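Local atomic coordinates of intron-associated endonuclease 1 (Enterobacteria phage T4, PDB entry 1MK0), a protein that cuts DNA as the intron-encoded homing endonuclease I-TevI of phage T4, represented here by its GIY-YIG catalytic domain, probably promoting spread of its intron. Residues I5-N10 against E57-E62; I43-S48 against N87-A92; N14-G19 against K80-K85; R74-I79 against A92-G97. The protein carries 1 engineered substitution. All blocks are in the same frame, centred on the assembly; numbering follows the deposited sequence.

Contact 1 of 4, residues I5-N10 against E57-E62; sequences IYQIKN and ECSILE
The ring of Tyr6 meets Trp28 edge-to-face on one side of the sheet, its hydroxyl bonding His31. On the other side, the amide of Gln7 has Leu61 CD2 near it, 3.7 Å from Gln7 CD, while Ser59 OG lies 2.9 Å from Gln7 OE1. In Gln7 the CG sits in the crowded position between backbone N and carbonyl carbon (chi1 65°), and the extended chain beyond it crosses Leu61 at about a right angle. Such a long residue suits the place: its methylenes pack on leucine while its polar end stays beside serine.

The strands 5-10 and 57-60 run antiparallel. Gln7 N reaches Ser59 O at 2.9 Å, nearly along the C=O axis, and Lys9 N bonds Glu57 O at 2.8 Å. At Ile5 a classic beta bulge interrupts this pattern: Ile5 O accepts both Leu61 N (2.8 Å) and Glu62 N (3.1 Å), each donor above the carbonyl plane. With the extra residue, Leu61 also faces Ile5, and its CD1 lies 3.9 Å from Ile5 CG2.

Strand 4-10, which carries the Ile-Tyr of the GIY signature, is central, with strand 16-21 along its other edge. Helix 24-37 packs on the face of Tyr6, Ile8 and Cys58; helix 68-81 meets Ile5 and Leu61, and its Arg74 and Trp78 hold the Glu62 carboxylate.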
loop_
_atom_site.group_PDB
_atom_site.type_symbol
_atom_site.label_atom_id
_atom_site.label_comp_id
_atom_site.label_asym_id
_atom_site.label_seq_id
_atom_site.Cartn_x
_atom_site.Cartn_y
_atom_site.Cartn_z
ATOM N N ILE A 5 2.548 4.816 7.794
ATOM C CA ILE A 5 1.990 3.614 7.193
ATOM C C ILE A 5 0.604 3.934 6.656
ATOM O O ILE A 5 -0.167 4.660 7.287
ATOM C CB ILE A 5 1.867 2.486 8.239
ATOM C CG1 ILE A 5 3.192 2.322 8.994
ATOM C CG2 ILE A 5 1.460 1.185 7.558
ATOM C CD1 ILE A 5 4.379 2.007 8.107
ATOM N N TYR A 6 0.283 3.384 5.492
ATOM C CA TYR A 6 -1.012 3.636 4.878
ATOM C C TYR A 6 -1.616 2.361 4.311
ATOM O O TYR A 6 -0.960 1.324 4.237
ATOM C CB TYR A 6 -0.848 4.654 3.747
ATOM C CG TYR A 6 0.032 4.148 2.624
ATOM C CD1 TYR A 6 -0.479 3.300 1.637
ATOM C CD2 TYR A 6 1.387 4.463 2.583
ATOM C CE1 TYR A 6 0.339 2.778 0.645
ATOM C CE2 TYR A 6 2.215 3.944 1.596
ATOM C CZ TYR A 6 1.685 3.101 0.631
ATOM O OH TYR A 6 2.505 2.573 -0.327
ATOM N N GLN A 7 -2.879 2.450 3.914
ATOM C CA GLN A 7 -3.554 1.326 3.290
ATOM C C GLN A 7 -4.245 1.841 2.034
ATOM O O GLN A 7 -4.679 2.996 1.978
ATOM C CB GLN A 7 -4.599 0.700 4.227
ATOM C CG GLN A 7 -5.779 1.608 4.563
ATOM C CD GLN A 7 -6.868 0.904 5.362
ATOM O OE1 GLN A 7 -7.835 1.530 5.797
ATOM N NE2 GLN A 7 -6.719 -0.400 5.551
ATOM N N ILE A 8 -4.297 0.994 1.011
ATOM C CA ILE A 8 -4.983 1.310 -0.236
ATOM C C ILE A 8 -6.040 0.220 -0.270
ATOM O O ILE A 8 -5.716 -0.959 -0.400
ATOM C CB ILE A 8 -4.053 1.189 -1.463
ATOM C CG1 ILE A 8 -2.936 2.234 -1.366
ATOM C CG2 ILE A 8 -4.860 1.391 -2.750
ATOM C CD1 ILE A 8 -1.951 2.205 -2.519
ATOM N N LYS A 9 -7.303 0.608 -0.125
ATOM C CA LYS A 9 -8.390 -0.362 -0.076
ATOM C C LYS A 9 -9.311 -0.379 -1.290
ATOM O O LYS A 9 -9.782 0.661 -1.751
ATOM C CB LYS A 9 -9.217 -0.124 1.195
ATOM C CG LYS A 9 -10.390 -1.078 1.376
ATOM C CD LYS A 9 -11.006 -0.954 2.771
ATOM C CE LYS A 9 -11.547 0.441 3.036
ATOM N NZ LYS A 9 -12.212 0.544 4.369
ATOM N N ASN A 10 -9.558 -1.577 -1.803
ATOM C CA ASN A 10 -10.442 -1.754 -2.945
ATOM C C ASN A 10 -11.863 -1.606 -2.394
ATOM O O ASN A 10 -12.272 -2.370 -1.520
ATOM C CB ASN A 10 -10.241 -3.150 -3.534
ATOM C CG ASN A 10 -11.034 -3.368 -4.806
ATOM O OD1 ASN A 10 -12.201 -2.994 -4.893
ATOM N ND2 ASN A 10 -10.404 -3.985 -5.796
ATOM N N GLU A 57 -9.485 3.410 -2.289
ATOM C CA GLU A 57 -9.531 4.485 -1.307
ATOM C C GLU A 57 -8.246 4.409 -0.494
ATOM O O GLU A 57 -7.920 3.359 0.060
ATOM C CB GLU A 57 -10.716 4.316 -0.358
ATOM C CG GLU A 57 -12.018 4.911 -0.839
ATOM C CD GLU A 57 -13.089 4.877 0.237
ATOM O OE1 GLU A 57 -12.838 5.405 1.343
ATOM O OE2 GLU A 57 -14.180 4.325 -0.020
ATOM N N CYS A 58 -7.521 5.519 -0.429
ATOM C CA CYS A 58 -6.274 5.572 0.324
ATOM C C CYS A 58 -6.499 6.250 1.668
ATOM O O CYS A 58 -7.137 7.300 1.741
ATOM C CB CYS A 58 -5.214 6.351 -0.459
ATOM S SG CYS A 58 -4.772 5.649 -2.067
ATOM N N SER A 59 -5.982 5.648 2.734
ATOM C CA SER A 59 -6.116 6.231 4.063
ATOM C C SER A 59 -4.855 5.978 4.879
ATOM O O SER A 59 -4.108 5.039 4.612
ATOM C CB SER A 59 -7.341 5.661 4.789
ATOM O OG SER A 59 -7.271 4.257 4.922
ATOM N N ILE A 60 -4.617 6.832 5.864
ATOM C CA ILE A 60 -3.447 6.705 6.720
ATOM C C ILE A 60 -3.749 5.758 7.869
ATOM O O ILE A 60 -4.805 5.851 8.496
ATOM C CB ILE A 60 -3.047 8.073 7.314
ATOM C CG1 ILE A 60 -2.634 9.024 6.192
ATOM C CG2 ILE A 60 -1.925 7.898 8.327
ATOM C CD1 ILE A 60 -2.417 10.453 6.647
ATOM N N LEU A 61 -2.831 4.835 8.135
ATOM C CA LEU A 61 -3.005 3.910 9.245
ATOM C C LEU A 61 -2.286 4.494 10.453
ATOM O O LEU A 61 -2.825 4.514 11.558
ATOM C CB LEU A 61 -2.420 2.534 8.906
ATOM C CG LEU A 61 -3.122 1.722 7.811
ATOM C CD1 LEU A 61 -2.381 0.416 7.607
ATOM C CD2 LEU A 61 -4.565 1.456 8.196
ATOM N N GLU A 62 -1.072 4.983 10.224
ATOM C CA GLU A 62 -0.250 5.567 11.280
ATOM C C GLU A 62 0.699 6.620 10.739
ATOM O O GLU A 62 1.502 6.322 9.857
ATOM C CB GLU A 62 0.620 4.493 11.928
ATOM C CG GLU A 62 0.094 3.856 13.171
ATOM C CD GLU A 62 0.988 2.721 13.610
ATOM O OE1 GLU A 62 2.221 2.924 13.683
ATOM O OE2 GLU A 62 0.462 1.628 13.873
#

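Contact 2 of 4, residues I43-S48 against N87-A92; sequences IKLQRS and NGYNIA
This is a helix-to-loop contact: the start of helix 43-52 docks on the irregular chain that follows helix 68-81, through one aromatic ring and one lysine. Tyr89 is the buried centre. With CG anti to its carbonyl carbon, its ring lies against the helix, where Leu45 CD1 sits over one face, 4.0 Å from the ring centroid and 20° off the normal, a CH-pi contact. Leu45 reaches there with its CG anti to the backbone N (chi1 -172°), and the two side chains cross at about a right angle. Lys44 CB occupies the ring edge, in plane, 4.0 Å from Tyr89 CD2, and Ser48 CB comes within 3.7 Å of Tyr89 CE2. Tyrosine suits this place because its ring packs on leucine while its hydroxyl reaches a polar group, Asn10 ND2 on the central strand.

Lys44 runs across the loop backbone, bent at chi3 (-64°), and NZ donates hydrogen bonds to Asn90 O (2.8 Å) and Gly88 O (3.0 Å), with Lys85 O also close by. Its CE methylene meanwhile touches Ile91 CG2 at 4.1 Å. A long flexible side chain suits the span from the helix surface to both oxygens. Tyr89 O adds a further tie, accepting from Ser42 OG just ahead of the helix.

Both hydrogen-bonded carbonyls receive the ammonium from above their planes rather than on a lone pair, so the grip is probably largely electrostatic, a positive charge among backbone dipoles, which would favour protonated lysine.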
loop_
_atom_site.group_PDB
_atom_site.type_symbol
_atom_site.label_atom_id
_atom_site.label_comp_id
_atom_site.label_asym_id
_atom_site.label_seq_id
_atom_site.Cartn_x
_atom_site.Cartn_y
_atom_site.Cartn_z
ATOM N N ILE A 43 1.787 -7.798 -8.481
ATOM C CA ILE A 43 0.986 -8.372 -9.552
ATOM C C ILE A 43 -0.484 -8.445 -9.138
ATOM O O ILE A 43 -1.380 -8.354 -9.975
ATOM C CB ILE A 43 1.485 -9.793 -9.922
ATOM C CG1 ILE A 43 0.670 -10.344 -11.096
ATOM C CG2 ILE A 43 1.367 -10.718 -8.718
ATOM C CD1 ILE A 43 1.168 -11.690 -11.613
ATOM N N LYS A 44 -0.731 -8.592 -7.839
ATOM C CA LYS A 44 -2.096 -8.687 -7.346
ATOM C C LYS A 44 -2.821 -7.357 -7.472
ATOM O O LYS A 44 -3.976 -7.313 -7.900
ATOM C CB LYS A 44 -2.097 -9.174 -5.895
ATOM C CG LYS A 44 -1.411 -10.525 -5.737
ATOM C CD LYS A 44 -1.679 -11.159 -4.381
ATOM C CE LYS A 44 -1.098 -10.346 -3.248
ATOM N NZ LYS A 44 -1.274 -11.050 -1.943
ATOM N N LEU A 45 -2.147 -6.270 -7.109
ATOM C CA LEU A 45 -2.769 -4.959 -7.219
ATOM C C LEU A 45 -2.912 -4.622 -8.700
ATOM O O LEU A 45 -3.929 -4.067 -9.125
ATOM C CB LEU A 45 -1.923 -3.898 -6.511
ATOM C CG LEU A 45 -2.589 -2.521 -6.399
ATOM C CD1 LEU A 45 -3.879 -2.623 -5.586
ATOM C CD2 LEU A 45 -1.625 -1.552 -5.750
ATOM N N GLN A 46 -1.898 -4.975 -9.483
ATOM C CA GLN A 46 -1.925 -4.718 -10.920
ATOM C C GLN A 46 -3.100 -5.434 -11.579
ATOM O O GLN A 46 -3.786 -4.861 -12.425
ATOM C CB GLN A 46 -0.618 -5.172 -11.578
ATOM C CG GLN A 46 -0.515 -4.765 -13.046
ATOM C CD GLN A 46 -0.355 -3.263 -13.229
ATOM O OE1 GLN A 46 0.691 -2.696 -12.909
ATOM N NE2 GLN A 46 -1.396 -2.610 -13.737
ATOM N N ARG A 47 -3.330 -6.686 -11.196
ATOM C CA ARG A 47 -4.431 -7.458 -11.758
ATOM C C ARG A 47 -5.776 -6.830 -11.433
ATOM O O ARG A 47 -6.651 -6.722 -12.297
ATOM C CB ARG A 47 -4.402 -8.893 -11.229
ATOM C CG ARG A 47 -3.348 -9.762 -11.881
ATOM C CD ARG A 47 -3.315 -11.127 -11.230
ATOM N NE ARG A 47 -2.474 -12.064 -11.963
ATOM C CZ ARG A 47 -2.181 -13.285 -11.531
ATOM N NH1 ARG A 47 -2.660 -13.707 -10.370
ATOM N NH2 ARG A 47 -1.417 -14.085 -12.264
ATOM N N SER A 48 -5.941 -6.416 -10.182
ATOM C CA SER A 48 -7.189 -5.804 -9.757
ATOM C C SER A 48 -7.409 -4.501 -10.511
ATOM O O SER A 48 -8.513 -4.222 -10.985
ATOM C CB SER A 48 -7.157 -5.530 -8.253
ATOM O OG SER A 48 -8.386 -4.971 -7.821
ATOM N N ASN A 87 -5.107 -12.214 2.201
ATOM C CA ASN A 87 -6.358 -11.594 1.773
ATOM C C ASN A 87 -6.193 -10.153 1.302
ATOM O O ASN A 87 -7.121 -9.350 1.398
ATOM C CB ASN A 87 -7.373 -11.647 2.924
ATOM C CG ASN A 87 -8.733 -11.100 2.533
ATOM O OD1 ASN A 87 -9.326 -11.534 1.546
ATOM N ND2 ASN A 87 -9.236 -10.145 3.310
ATOM N N GLY A 88 -5.018 -9.827 0.782
ATOM C CA GLY A 88 -4.785 -8.473 0.320
ATOM C C GLY A 88 -3.896 -8.402 -0.903
ATOM O O GLY A 88 -3.711 -9.396 -1.608
ATOM N N TYR A 89 -3.317 -7.229 -1.138
ATOM C CA TYR A 89 -2.474 -7.030 -2.306
ATOM C C TYR A 89 -0.969 -7.056 -2.064
ATOM O O TYR A 89 -0.198 -6.918 -3.008
ATOM C CB TYR A 89 -2.863 -5.721 -2.996
ATOM C CG TYR A 89 -4.304 -5.704 -3.448
ATOM C CD1 TYR A 89 -5.243 -4.889 -2.819
ATOM C CD2 TYR A 89 -4.738 -6.531 -4.484
ATOM C CE1 TYR A 89 -6.576 -4.897 -3.209
ATOM C CE2 TYR A 89 -6.072 -6.546 -4.882
ATOM C CZ TYR A 89 -6.983 -5.728 -4.238
ATOM O OH TYR A 89 -8.305 -5.741 -4.619
ATOM N N ASN A 90 -0.540 -7.223 -0.816
ATOM C CA ASN A 90 0.892 -7.277 -0.539
ATOM C C ASN A 90 1.433 -8.636 -0.957
ATOM O O ASN A 90 0.810 -9.662 -0.690
ATOM C CB ASN A 90 1.170 -7.048 0.946
ATOM C CG ASN A 90 0.916 -5.619 1.363
ATOM O OD1 ASN A 90 -0.192 -5.264 1.767
ATOM N ND2 ASN A 90 1.940 -4.783 1.250
ATOM N N ILE A 91 2.591 -8.645 -1.613
ATOM C CA ILE A 91 3.181 -9.900 -2.075
ATOM C C ILE A 91 4.279 -10.435 -1.167
ATOM O O ILE A 91 4.815 -11.514 -1.411
ATOM C CB ILE A 91 3.775 -9.774 -3.506
ATOM C CG1 ILE A 91 4.909 -8.750 -3.516
ATOM C CG2 ILE A 91 2.683 -9.390 -4.494
ATOM C CD1 ILE A 91 5.722 -8.754 -4.801
ATOM N N ALA A 92 4.619 -9.685 -0.127
ATOM C CA ALA A 92 5.655 -10.106 0.807
ATOM C C ALA A 92 5.671 -9.159 1.994
ATOM O O ALA A 92 4.897 -8.208 2.041
ATOM C CB ALA A 92 7.012 -10.103 0.118
#

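Contact 3 of 4, residues N14-G19 against K80-K85; sequences NKVYVG and KELNSK
Leu82 leaves the end of helix 68-81 with its CB pointing toward strand 16-19. That CB already lies 4.2 Å from Val16 CG2. CG then stands anti to the carbonyl carbon (chi1 -55°), and chi2 near 180° carries CD1 onward to the strand, where it settles between two valines on the same face, 4.1 Å from Val16 CG2 and 4.0 Å from Val18 CG2. Leu82 crosses both valines at about a right angle, and its CD1 alone serves both; Gln7 on the adjoining strand touches Leu82 as well.

The chain can turn back to the strand because Asn83, with positive phi (47°), ends the helix in a Schellman motif. Ser84 then faces the same valines. Its CB is 3.6 Å from Val16 O and 4.0 Å from Val16 CG2, while OG approaches Val18 CG2 at 3.8 Å. A small side chain fits so close to the strand backbone, and its hydroxyl bonds Asn90 OD1, which also accepts from Val18 N.

Val18 is the middle residue of the Tyr-Val-Gly that stands for YIG here. Tyr17, before it, points away from this contact and hydrogen-bonds a bound citrate, probably from the crystallisation liquor.

Between the segments the attraction is therefore largely dispersive, between leucine and the beta-branched valines; the one buried hydroxyl keeps its polarity satisfied through Asn90, which ties loop and strand together.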
loop_
_atom_site.group_PDB
_atom_site.type_symbol
_atom_site.label_atom_id
_atom_site.label_comp_id
_atom_site.label_asym_id
_atom_site.label_seq_id
_atom_site.Cartn_x
_atom_site.Cartn_y
_atom_site.Cartn_z
ATOM N N ASN A 14 -13.089 -4.703 -0.294
ATOM C CA ASN A 14 -12.430 -4.375 0.966
ATOM C C ASN A 14 -11.018 -4.932 1.159
ATOM O O ASN A 14 -10.478 -4.872 2.266
ATOM C CB ASN A 14 -13.308 -4.802 2.145
ATOM C CG ASN A 14 -14.624 -4.060 2.180
ATOM O OD1 ASN A 14 -14.654 -2.830 2.177
ATOM N ND2 ASN A 14 -15.723 -4.803 2.213
ATOM N N LYS A 15 -10.422 -5.477 0.102
ATOM C CA LYS A 15 -9.058 -5.994 0.203
ATOM C C LYS A 15 -8.126 -4.785 0.255
ATOM O O LYS A 15 -8.408 -3.757 -0.357
ATOM C CB LYS A 15 -8.713 -6.864 -1.008
ATOM C CG LYS A 15 -9.431 -8.203 -1.035
ATOM C CD LYS A 15 -9.042 -9.000 -2.270
ATOM C CE LYS A 15 -9.765 -10.339 -2.319
ATOM N NZ LYS A 15 -9.419 -11.202 -1.157
ATOM N N VAL A 16 -7.020 -4.900 0.981
ATOM C CA VAL A 16 -6.102 -3.773 1.090
ATOM C C VAL A 16 -4.643 -4.064 0.773
ATOM O O VAL A 16 -4.193 -5.210 0.768
ATOM C CB VAL A 16 -6.124 -3.148 2.510
ATOM C CG1 VAL A 16 -7.550 -2.844 2.936
ATOM C CG2 VAL A 16 -5.444 -4.084 3.499
ATOM N N TYR A 17 -3.918 -2.984 0.513
ATOM C CA TYR A 17 -2.491 -3.010 0.242
ATOM C C TYR A 17 -1.927 -2.110 1.338
ATOM O O TYR A 17 -2.368 -0.970 1.487
ATOM C CB TYR A 17 -2.192 -2.386 -1.122
ATOM C CG TYR A 17 -0.716 -2.270 -1.440
ATOM C CD1 TYR A 17 -0.030 -3.323 -2.038
ATOM C CD2 TYR A 17 -0.007 -1.102 -1.143
ATOM C CE1 TYR A 17 1.330 -3.221 -2.341
ATOM C CE2 TYR A 17 1.359 -0.991 -1.441
ATOM C CZ TYR A 17 2.016 -2.055 -2.041
ATOM O OH TYR A 17 3.354 -1.959 -2.363
ATOM N N VAL A 18 -0.981 -2.624 2.114
ATOM C CA VAL A 18 -0.363 -1.844 3.180
ATOM C C VAL A 18 1.019 -1.389 2.731
ATOM O O VAL A 18 1.792 -2.171 2.192
ATOM C CB VAL A 18 -0.217 -2.677 4.474
ATOM C CG1 VAL A 18 0.598 -1.897 5.506
ATOM C CG2 VAL A 18 -1.595 -3.017 5.035
ATOM N N GLY A 19 1.330 -0.115 2.946
ATOM C CA GLY A 19 2.634 0.384 2.547
ATOM C C GLY A 19 3.139 1.477 3.467
ATOM O O GLY A 19 2.481 1.829 4.439
ATOM N N LYS A 80 0.197 -7.928 8.821
ATOM C CA LYS A 80 -0.300 -9.103 9.519
ATOM C C LYS A 80 -1.667 -8.825 10.140
ATOM O O LYS A 80 -2.579 -9.647 10.055
ATOM C CB LYS A 80 0.694 -9.518 10.605
ATOM C CG LYS A 80 0.345 -10.821 11.307
ATOM C CD LYS A 80 1.468 -11.255 12.232
ATOM C CE LYS A 80 1.172 -12.603 12.865
ATOM N NZ LYS A 80 2.311 -13.066 13.708
ATOM N N GLU A 81 -1.807 -7.657 10.757
ATOM C CA GLU A 81 -3.057 -7.276 11.403
ATOM C C GLU A 81 -4.223 -7.282 10.422
ATOM O O GLU A 81 -5.321 -7.744 10.747
ATOM C CB GLU A 81 -2.915 -5.884 12.024
ATOM C CG GLU A 81 -4.113 -5.432 12.843
ATOM C CD GLU A 81 -4.261 -6.195 14.150
ATOM O OE1 GLU A 81 -5.254 -5.948 14.866
ATOM O OE2 GLU A 81 -3.390 -7.036 14.466
ATOM N N LEU A 82 -3.977 -6.775 9.216
ATOM C CA LEU A 82 -5.007 -6.702 8.191
ATOM C C LEU A 82 -4.968 -7.884 7.228
ATOM O O LEU A 82 -5.717 -7.918 6.250
ATOM C CB LEU A 82 -4.878 -5.384 7.420
ATOM C CG LEU A 82 -4.894 -4.123 8.293
ATOM C CD1 LEU A 82 -4.836 -2.886 7.406
ATOM C CD2 LEU A 82 -6.153 -4.099 9.148
ATOM N N ASN A 83 -4.095 -8.848 7.514
ATOM C CA ASN A 83 -3.968 -10.056 6.694
ATOM C C ASN A 83 -3.895 -9.676 5.215
ATOM O O ASN A 83 -4.539 -10.298 4.369
ATOM C CB ASN A 83 -5.182 -10.957 6.958
ATOM C CG ASN A 83 -5.019 -12.344 6.381
ATOM O OD1 ASN A 83 -3.974 -12.974 6.539
ATOM N ND2 ASN A 83 -6.064 -12.838 5.724
ATOM N N SER A 84 -3.080 -8.668 4.911
ATOM C CA SER A 84 -2.963 -8.158 3.549
ATOM C C SER A 84 -2.138 -8.967 2.550
ATOM O O SER A 84 -1.979 -8.551 1.405
ATOM C CB SER A 84 -2.462 -6.708 3.581
ATOM O OG SER A 84 -1.114 -6.630 4.008
ATOM N N LYS A 85 -1.609 -10.110 2.971
ATOM C CA LYS A 85 -0.856 -10.955 2.050
ATOM C C LYS A 85 -1.822 -12.032 1.562
ATOM O O LYS A 85 -2.099 -12.149 0.368
ATOM C CB LYS A 85 0.351 -11.576 2.758
ATOM C CG LYS A 85 1.406 -10.544 3.138
ATOM C CD LYS A 85 2.331 -11.026 4.246
ATOM C CE LYS A 85 3.193 -12.185 3.817
ATOM N NZ LYS A 85 4.176 -12.527 4.882
#

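Contact 4 of 4, residues R74-I79 against A92-G97; sequences RANFWI and ADATFG. Engineered in segment 74-79: Ala75 (natural residue Glu).
The C-terminal tail 92-97 crosses the flank of helix 68-81, and Asn76 gives the direct hydrogen bond between helix 74-79 and the tail. With CG anti to its carbonyl carbon (chi1 -80°), Asn76 turns OD1 to the tail, where it accepts from Ala94 N at 2.8 Å; the donor lies in the amide plane on a lone pair, and the N-H...O angle is 166°. The other end of the same amide, ND2, donates to a water at 3.0 Å, and this water in turn donates to Ala94 O at 2.8 Å. Asparagine suits the position because it offers an acceptor to Ala94 N directly and a donor to Ala94 O through a water.

In the GIY-YIG domain this helix packs against the sheet through Ala75, Trp78 and Ile79, the last two on Val18. Ala75 is an engineered substitution for glutamate; its CB meets Ala94 CB at 3.4 Å, a tight approach. Ile79, one turn on, brings CD1 to 4.1 Å from Ala94 CB, so Ala94, with only a methyl, lies beside both.

A second water donates to Asn76 O at 2.9 Å and to Asp93 OD1 at 3.1 Å, a carboxylate whose salt-bridge partner is Lys85.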
loop_
_atom_site.group_PDB
_atom_site.type_symbol
_atom_site.label_atom_id
_atom_site.label_comp_id
_atom_site.label_asym_id
_atom_site.label_seq_id
_atom_site.Cartn_x
_atom_site.Cartn_y
_atom_site.Cartn_z
ATOM N N ARG A 74 6.406 -1.462 11.990
ATOM C CA ARG A 74 5.010 -1.047 11.950
ATOM C C ARG A 74 4.310 -1.458 10.662
ATOM O O ARG A 74 3.121 -1.777 10.675
ATOM C CB ARG A 74 4.899 0.466 12.159
ATOM C CG ARG A 74 5.394 0.912 13.528
ATOM C CD ARG A 74 4.725 0.109 14.639
ATOM N NE ARG A 74 3.293 0.378 14.734
ATOM C CZ ARG A 74 2.437 -0.385 15.406
ATOM N NH1 ARG A 74 2.862 -1.470 16.035
ATOM N NH2 ARG A 74 1.154 -0.054 15.465
ATOM N N ALA A 75 5.035 -1.443 9.548
ATOM C CA ALA A 75 4.443 -1.856 8.281
ATOM C C ALA A 75 4.087 -3.339 8.383
ATOM O O ALA A 75 2.997 -3.755 7.985
ATOM C CB ALA A 75 5.421 -1.627 7.139
ATOM N N ASN A 76 5.004 -4.139 8.922
ATOM C CA ASN A 76 4.739 -5.567 9.062
ATOM C C ASN A 76 3.623 -5.834 10.052
ATOM O O ASN A 76 2.868 -6.793 9.899
ATOM C CB ASN A 76 5.999 -6.326 9.471
ATOM C CG ASN A 76 6.915 -6.589 8.297
ATOM O OD1 ASN A 76 6.452 -6.824 7.181
ATOM N ND2 ASN A 76 8.217 -6.571 8.542
ATOM N N PHE A 77 3.510 -4.989 11.072
ATOM C CA PHE A 77 2.439 -5.155 12.041
ATOM C C PHE A 77 1.101 -5.057 11.318
ATOM O O PHE A 77 0.234 -5.912 11.479
ATOM C CB PHE A 77 2.484 -4.066 13.113
ATOM C CG PHE A 77 1.259 -4.039 13.983
ATOM C CD1 PHE A 77 1.079 -4.989 14.981
ATOM C CD2 PHE A 77 0.251 -3.107 13.755
ATOM C CE1 PHE A 77 -0.089 -5.015 15.737
ATOM C CE2 PHE A 77 -0.918 -3.122 14.503
ATOM C CZ PHE A 77 -1.090 -4.081 15.498
ATOM N N TRP A 78 0.937 -4.002 10.523
ATOM C CA TRP A 78 -0.309 -3.798 9.798
ATOM C C TRP A 78 -0.576 -4.822 8.706
ATOM O O TRP A 78 -1.729 -5.171 8.462
ATOM C CB TRP A 78 -0.363 -2.377 9.232
ATOM C CG TRP A 78 -0.630 -1.375 10.316
ATOM C CD1 TRP A 78 0.219 -0.411 10.782
ATOM C CD2 TRP A 78 -1.812 -1.291 11.116
ATOM N NE1 TRP A 78 -0.364 0.267 11.829
ATOM C CE2 TRP A 78 -1.612 -0.255 12.054
ATOM C CE3 TRP A 78 -3.024 -1.995 11.132
ATOM C CZ2 TRP A 78 -2.578 0.094 13.002
ATOM C CZ3 TRP A 78 -3.984 -1.649 12.074
ATOM C CH2 TRP A 78 -3.755 -0.612 12.997
ATOM N N ILE A 79 0.476 -5.306 8.052
ATOM C CA ILE A 79 0.303 -6.317 7.011
ATOM C C ILE A 79 -0.299 -7.569 7.642
ATOM O O ILE A 79 -1.199 -8.189 7.083
ATOM C CB ILE A 79 1.650 -6.684 6.350
ATOM C CG1 ILE A 79 2.110 -5.546 5.440
ATOM C CG2 ILE A 79 1.512 -7.976 5.547
ATOM C CD1 ILE A 79 3.502 -5.746 4.876
ATOM N N ALA A 92 4.619 -9.685 -0.127
ATOM C CA ALA A 92 5.655 -10.106 0.807
ATOM C C ALA A 92 5.671 -9.159 1.994
ATOM O O ALA A 92 4.897 -8.208 2.041
ATOM C CB ALA A 92 7.012 -10.103 0.118
ATOM N N ASP A 93 6.539 -9.429 2.963
ATOM C CA ASP A 93 6.629 -8.545 4.112
ATOM C C ASP A 93 7.199 -7.211 3.656
ATOM O O ASP A 93 7.705 -7.088 2.539
ATOM C CB ASP A 93 7.495 -9.151 5.216
ATOM C CG ASP A 93 6.777 -10.251 5.970
ATOM O OD1 ASP A 93 5.536 -10.167 6.100
ATOM O OD2 ASP A 93 7.451 -11.186 6.445
ATOM N N ALA A 94 7.119 -6.219 4.532
ATOM C CA ALA A 94 7.566 -4.865 4.227
ATOM C C ALA A 94 9.026 -4.639 3.871
ATOM O O ALA A 94 9.925 -5.330 4.353
ATOM C CB ALA A 94 7.181 -3.941 5.378
ATOM N N THR A 95 9.241 -3.647 3.011
ATOM C CA THR A 95 10.572 -3.240 2.586
ATOM C C THR A 95 10.670 -1.745 2.895
ATOM O O THR A 95 9.657 -1.103 3.184
ATOM C CB THR A 95 10.791 -3.473 1.077
ATOM O OG1 THR A 95 12.129 -3.098 0.727
ATOM C CG2 THR A 95 9.814 -2.654 0.259
ATOM N N PHE A 96 11.876 -1.192 2.840
ATOM C CA PHE A 96 12.070 0.222 3.142
ATOM C C PHE A 96 12.915 0.929 2.090
ATOM O O PHE A 96 13.739 0.306 1.422
ATOM C CB PHE A 96 12.747 0.366 4.509
ATOM C CG PHE A 96 12.918 1.789 4.956
ATOM C CD1 PHE A 96 11.844 2.506 5.470
ATOM C CD2 PHE A 96 14.156 2.418 4.853
ATOM C CE1 PHE A 96 11.999 3.829 5.877
ATOM C CE2 PHE A 96 14.322 3.737 5.256
ATOM C CZ PHE A 96 13.243 4.446 5.770
ATOM N N GLY A 97 12.701 2.235 1.950
ATOM C CA GLY A 97 13.468 3.020 0.997
ATOM C C GLY A 97 12.979 2.964 -0.436
ATOM O O GLY A 97 11.997 2.244 -0.713
ATOM O OXT GLY A 97 13.586 3.647 -1.289
HETATM O O HOH W 1 10.207 -7.185 6.421
HETATM O O HOH W 2 3.799 -9.148 8.471
#

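Overall arrangement
Contact 3 is the buried one, valine methyls against a leucine and a serine; contacts 1, 2 and 4 are all partly buried. Contact 1 relies on backbone bonding between strands, and since strands 4-10 and 16-21 are sheet neighbours, it shares one sheet with contact 3. Contacts 3 and 4 both use helix 68-81, its end for the former and its flank for the latter. Contacts 2 and 4 fasten successive parts of the C-terminal chain and meet at Ala92: contact 2 around buried Tyr89, with a lysine on carbonyls and exposed residues at its margins, contact 4 with an amide and waters. Asn90 couples contacts 2 and 3, Asp93 with Lys85 couples 3 and 4, and Glu62 with Arg74 couples 1 and 4.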